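Local coordinates for protein 455aa long hypothetical phospho-sugar mutase (Sulfolobus tokodaii, PDB 2F7L) that catalyses the magnesium-dependent interconversion of the 6-phosphates and 1-phosphates of glucosamine and galactosamine, on the way to UDP-linked amino sugars, at residues Ser211-Gln214 with Pro215-Phe219; Tyr396-Ser399 with Ser400-Ala403. All blocks are in the same frame, centred on the assembly; numbering follows the deposited sequence.

Contact 1: residues Ser211-Gln214 with Pro215-Phe219; sequences SARQ and PEPTF
Arg-213, Gln-214 and Pro-215 meet in the loop that joins strand 198-201 to helix 223-231 in the second alpha/beta/alpha domain of this phosphohexose mutase, where the chain folds round the end of the arginine side chain. With chi1 at 77° and the chain extended from CG to NE, Arg-213 reaches across the inside of the bend, and its NH1 reaches two backbone carbonyls. NH1 makes a weak hydrogen bond to O of Gln-214 at 2.8 Å and a second weak one to O of Pro-215 at 3.4 Å, the latter oxygen approached at the guanidinium edge. The firmer partners lie elsewhere: NE pairs with Asp-178 in a salt bridge and NH2 donates to O of His-240, so all three nitrogens of this buried group are engaged. The aliphatic part of Gln-214 follows the bend. Its CB rests 3.7 Å from CD of the Pro-215 ring, and CG comes to 3.3 Å from O of Glu-216. Ser-221, which precedes helix 223-231, uses its OG to hydrogen-bond the same Glu-216 oxygen and N of Thr-218. Beyond the bend, CB and CD of Pro-217 each approach NH1 of Arg-213 to 4.1 Å.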
loop_
_atom_site.group_PDB
_atom_site.type_symbol
_atom_site.label_atom_id
_atom_site.label_comp_id
_atom_site.label_asym_id
_atom_site.label_seq_id
_atom_site.Cartn_x
_atom_site.Cartn_y
_atom_site.Cartn_z
ATOM N N SER A 211 -6.980 -17.562 9.222
ATOM C CA SER A 211 -6.488 -18.910 9.390
ATOM C C SER A 211 -5.537 -19.398 8.299
ATOM O O SER A 211 -4.490 -19.955 8.597
ATOM C CB SER A 211 -7.684 -19.848 9.455
ATOM O OG SER A 211 -7.277 -21.159 9.170
ATOM N N ALA A 212 -5.893 -19.197 7.032
ATOM C CA ALA A 212 -5.058 -19.695 5.936
ATOM C C ALA A 212 -3.660 -19.077 5.741
ATOM O O ALA A 212 -2.718 -19.768 5.319
ATOM C CB ALA A 212 -5.837 -19.633 4.641
ATOM N N ARG A 213 -3.509 -17.786 6.003
ATOM C CA ARG A 213 -2.196 -17.162 5.853
ATOM C C ARG A 213 -2.200 -15.769 6.454
ATOM O O ARG A 213 -3.258 -15.187 6.704
ATOM C CB ARG A 213 -1.766 -17.082 4.381
ATOM C CG ARG A 213 -2.417 -15.994 3.551
ATOM C CD ARG A 213 -1.688 -15.751 2.256
ATOM N NE ARG A 213 -2.458 -14.884 1.360
ATOM C CZ ARG A 213 -2.455 -13.547 1.361
ATOM N NH1 ARG A 213 -1.721 -12.863 2.220
ATOM N NH2 ARG A 213 -3.166 -12.884 0.463
ATOM N N GLN A 214 -1.021 -15.233 6.712
ATOM C CA GLN A 214 -0.974 -13.907 7.262
ATOM C C GLN A 214 -1.543 -12.996 6.180
ATOM O O GLN A 214 -1.363 -13.235 4.982
ATOM C CB GLN A 214 0.459 -13.510 7.596
ATOM C CG GLN A 214 1.301 -13.144 6.401
ATOM C CD GLN A 214 2.677 -12.694 6.826
ATOM O OE1 GLN A 214 3.494 -12.237 6.006
ATOM N NE2 GLN A 214 2.952 -12.820 8.125
ATOM N N PRO A 215 -2.254 -11.947 6.590
ATOM C CA PRO A 215 -2.846 -11.015 5.628
ATOM C C PRO A 215 -1.874 -10.287 4.705
ATOM O O PRO A 215 -2.259 -9.807 3.653
ATOM C CB PRO A 215 -3.635 -10.048 6.519
ATOM C CG PRO A 215 -2.951 -10.175 7.871
ATOM C CD PRO A 215 -2.661 -11.630 7.966
ATOM N N GLU A 216 -0.614 -10.188 5.092
ATOM C CA GLU A 216 0.327 -9.484 4.250
ATOM C C GLU A 216 0.968 -10.433 3.258
ATOM O O GLU A 216 1.662 -11.361 3.646
ATOM C CB GLU A 216 1.379 -8.817 5.114
ATOM C CG GLU A 216 2.540 -8.257 4.331
ATOM C CD GLU A 216 3.709 -7.912 5.223
ATOM O OE1 GLU A 216 3.886 -8.620 6.247
ATOM O OE2 GLU A 216 4.455 -6.957 4.898
ATOM N N PRO A 217 0.736 -10.212 1.953
ATOM C CA PRO A 217 1.286 -11.055 0.891
ATOM C C PRO A 217 2.806 -10.975 0.715
ATOM O O PRO A 217 3.363 -9.954 0.307
ATOM C CB PRO A 217 0.510 -10.589 -0.338
ATOM C CG PRO A 217 0.297 -9.157 -0.061
ATOM C CD PRO A 217 -0.116 -9.157 1.381
ATOM N N THR A 218 3.469 -12.082 1.025
ATOM C CA THR A 218 4.928 -12.185 0.936
ATOM C C THR A 218 5.251 -13.506 0.255
ATOM O O THR A 218 4.382 -14.383 0.155
ATOM C CB THR A 218 5.559 -12.221 2.329
ATOM O OG1 THR A 218 5.075 -13.369 3.030
ATOM C CG2 THR A 218 5.196 -10.981 3.112
ATOM N N PHE A 219 6.487 -13.650 -0.222
ATOM C CA PHE A 219 6.877 -14.900 -0.865
ATOM C C PHE A 219 6.565 -16.040 0.098
ATOM O O PHE A 219 6.265 -17.155 -0.319
ATOM C CB PHE A 219 8.369 -14.933 -1.184
ATOM C CG PHE A 219 8.774 -14.031 -2.295
ATOM C CD1 PHE A 219 8.991 -12.673 -2.069
ATOM C CD2 PHE A 219 8.967 -14.532 -3.571
ATOM C CE1 PHE A 219 9.403 -11.821 -3.114
ATOM C CE2 PHE A 219 9.371 -13.698 -4.618
ATOM C CZ PHE A 219 9.589 -12.337 -4.386
#

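Contact 2: residues Tyr396-Ser399 with Ser400-Ala403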
loop_
_atom_site.group_PDB
_atom_site.type_symbol
_atom_site.label_atom_id
_atom_site.label_comp_id
_atom_site.label_asym_id
_atom_site.label_seq_id
_atom_site.Cartn_x
_atom_site.Cartn_y
_atom_site.Cartn_z
ATOM N N TYR A 396 31.505 3.434 -0.194
ATOM C CA TYR A 396 30.848 2.886 -1.376
ATOM C C TYR A 396 30.538 3.915 -2.456
ATOM O O TYR A 396 30.376 3.561 -3.631
ATOM C CB TYR A 396 29.600 2.095 -0.995
ATOM C CG TYR A 396 29.937 0.722 -0.468
ATOM C CD1 TYR A 396 30.053 0.481 0.906
ATOM C CD2 TYR A 396 30.185 -0.332 -1.343
ATOM C CE1 TYR A 396 30.405 -0.778 1.390
ATOM C CE2 TYR A 396 30.542 -1.590 -0.871
ATOM C CZ TYR A 396 30.651 -1.808 0.492
ATOM O OH TYR A 396 31.027 -3.051 0.943
ATOM N N SER A 397 30.458 5.186 -2.069
ATOM C CA SER A 397 30.263 6.228 -3.033
ATOM C C SER A 397 31.438 6.167 -4.022
ATOM O O SER A 397 32.484 5.590 -3.715
ATOM C CB SER A 397 30.208 7.604 -2.375
ATOM O OG SER A 397 30.550 8.614 -3.304
ATOM N N THR A 398 31.280 6.759 -5.193
ATOM C CA THR A 398 32.287 6.689 -6.192
ATOM C C THR A 398 31.675 7.340 -7.433
ATOM O O THR A 398 30.512 7.067 -7.721
ATOM C CB THR A 398 32.653 5.235 -6.551
ATOM O OG1 THR A 398 33.109 5.180 -7.903
ATOM C CG2 THR A 398 31.436 4.336 -6.393
ATOM N N SER A 399 32.384 8.150 -8.209
ATOM C CA SER A 399 31.798 8.689 -9.451
ATOM C C SER A 399 31.272 7.562 -10.360
ATOM O O SER A 399 30.593 7.818 -11.357
ATOM C CB SER A 399 32.798 9.591 -10.178
ATOM O OG SER A 399 33.302 10.604 -9.319
ATOM N N SER A 400 31.586 6.316 -9.998
ATOM C CA SER A 400 31.137 5.143 -10.750
ATOM C C SER A 400 29.629 4.974 -10.505
ATOM O O SER A 400 28.816 4.966 -11.442
ATOM C CB SER A 400 31.855 3.883 -10.252
ATOM O OG SER A 400 33.257 4.061 -10.251
ATOM N N VAL A 401 29.276 4.846 -9.225
ATOM C CA VAL A 401 27.896 4.665 -8.798
ATOM C C VAL A 401 27.228 6.002 -8.434
ATOM O O VAL A 401 27.767 7.077 -8.718
ATOM C CB VAL A 401 27.845 3.720 -7.573
ATOM C CG1 VAL A 401 28.714 2.511 -7.832
ATOM C CG2 VAL A 401 28.311 4.447 -6.314
ATOM N N LYS A 402 26.043 5.921 -7.826
ATOM C CA LYS A 402 25.313 7.108 -7.390
ATOM C C LYS A 402 24.618 6.859 -6.051
ATOM O O LYS A 402 24.070 5.786 -5.799
ATOM C CB LYS A 402 24.309 7.548 -8.451
ATOM C CG LYS A 402 23.003 6.821 -8.496
ATOM C CD LYS A 402 22.210 7.434 -9.627
ATOM C CE LYS A 402 20.745 7.065 -9.600
ATOM N NZ LYS A 402 20.063 7.750 -10.735
ATOM N N ALA A 403 24.655 7.856 -5.186
ATOM C CA ALA A 403 24.068 7.699 -3.878
ATOM C C ALA A 403 22.792 8.492 -3.634
ATOM O O ALA A 403 22.623 9.616 -4.131
ATOM C CB ALA A 403 25.097 8.045 -2.821
#
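Thr-398 turns its two branches to different partners, OG1 to Ser-400 and CG2 to Val-401, in the surface turn between helix 385-396 and the edge strand 402-404 of the C-terminal domain's antiparallel sheet. The turn is consistent with an ST turn: OG1 of Thr-398, held roughly opposite its own backbone N (chi1 152°), lies 2.8 Å from N of Ser-400 as a possible acceptor, though that nitrogen is crowded in the model and the bond doubtful. OG of Ser-400 donates to the same oxygen at 2.6 Å, so OG1 may take two bonds from Ser-400. On its other branch, the threonine crosses Val-401 at about a right angle, with CG2 against both valine methyls, 3.6 Å from CG1. Val-401 also packs on Ile-411 of the neighbouring strand, while the ring of Tyr-396 meets Phe-418 edge-to-face. Replacing Thr-398 by an alanine would probably leave the hydroxyl of Ser-400 without this acceptor and uncover the valine methyls on this side. Where the helix gives way to the turn, CG2 of Val-401 lies 3.5 Å from O of Tyr-396.

How the contacts relate
The two contacts are local turns in different domains, in series along the chain, with centres about 38 Å apart and nearest atoms about 23 Å apart, so neither touches the other. Contact 1 lies close to the probable active site: the side chain of Pro-217 is about 4 Å from that of Asp-241, a magnesium ligand by analogy with relatives, and that of Glu-216 is about 8 Å from that of Ser-97, the likely phosphoserine. Contact 2 is remote from these sites, its centre about 31 Å from the centre of the chain against about 15 Å for contact 1. One thus belongs to a partly buried loop beside the presumed metal site, the other to a surface connection in the C-terminal domain.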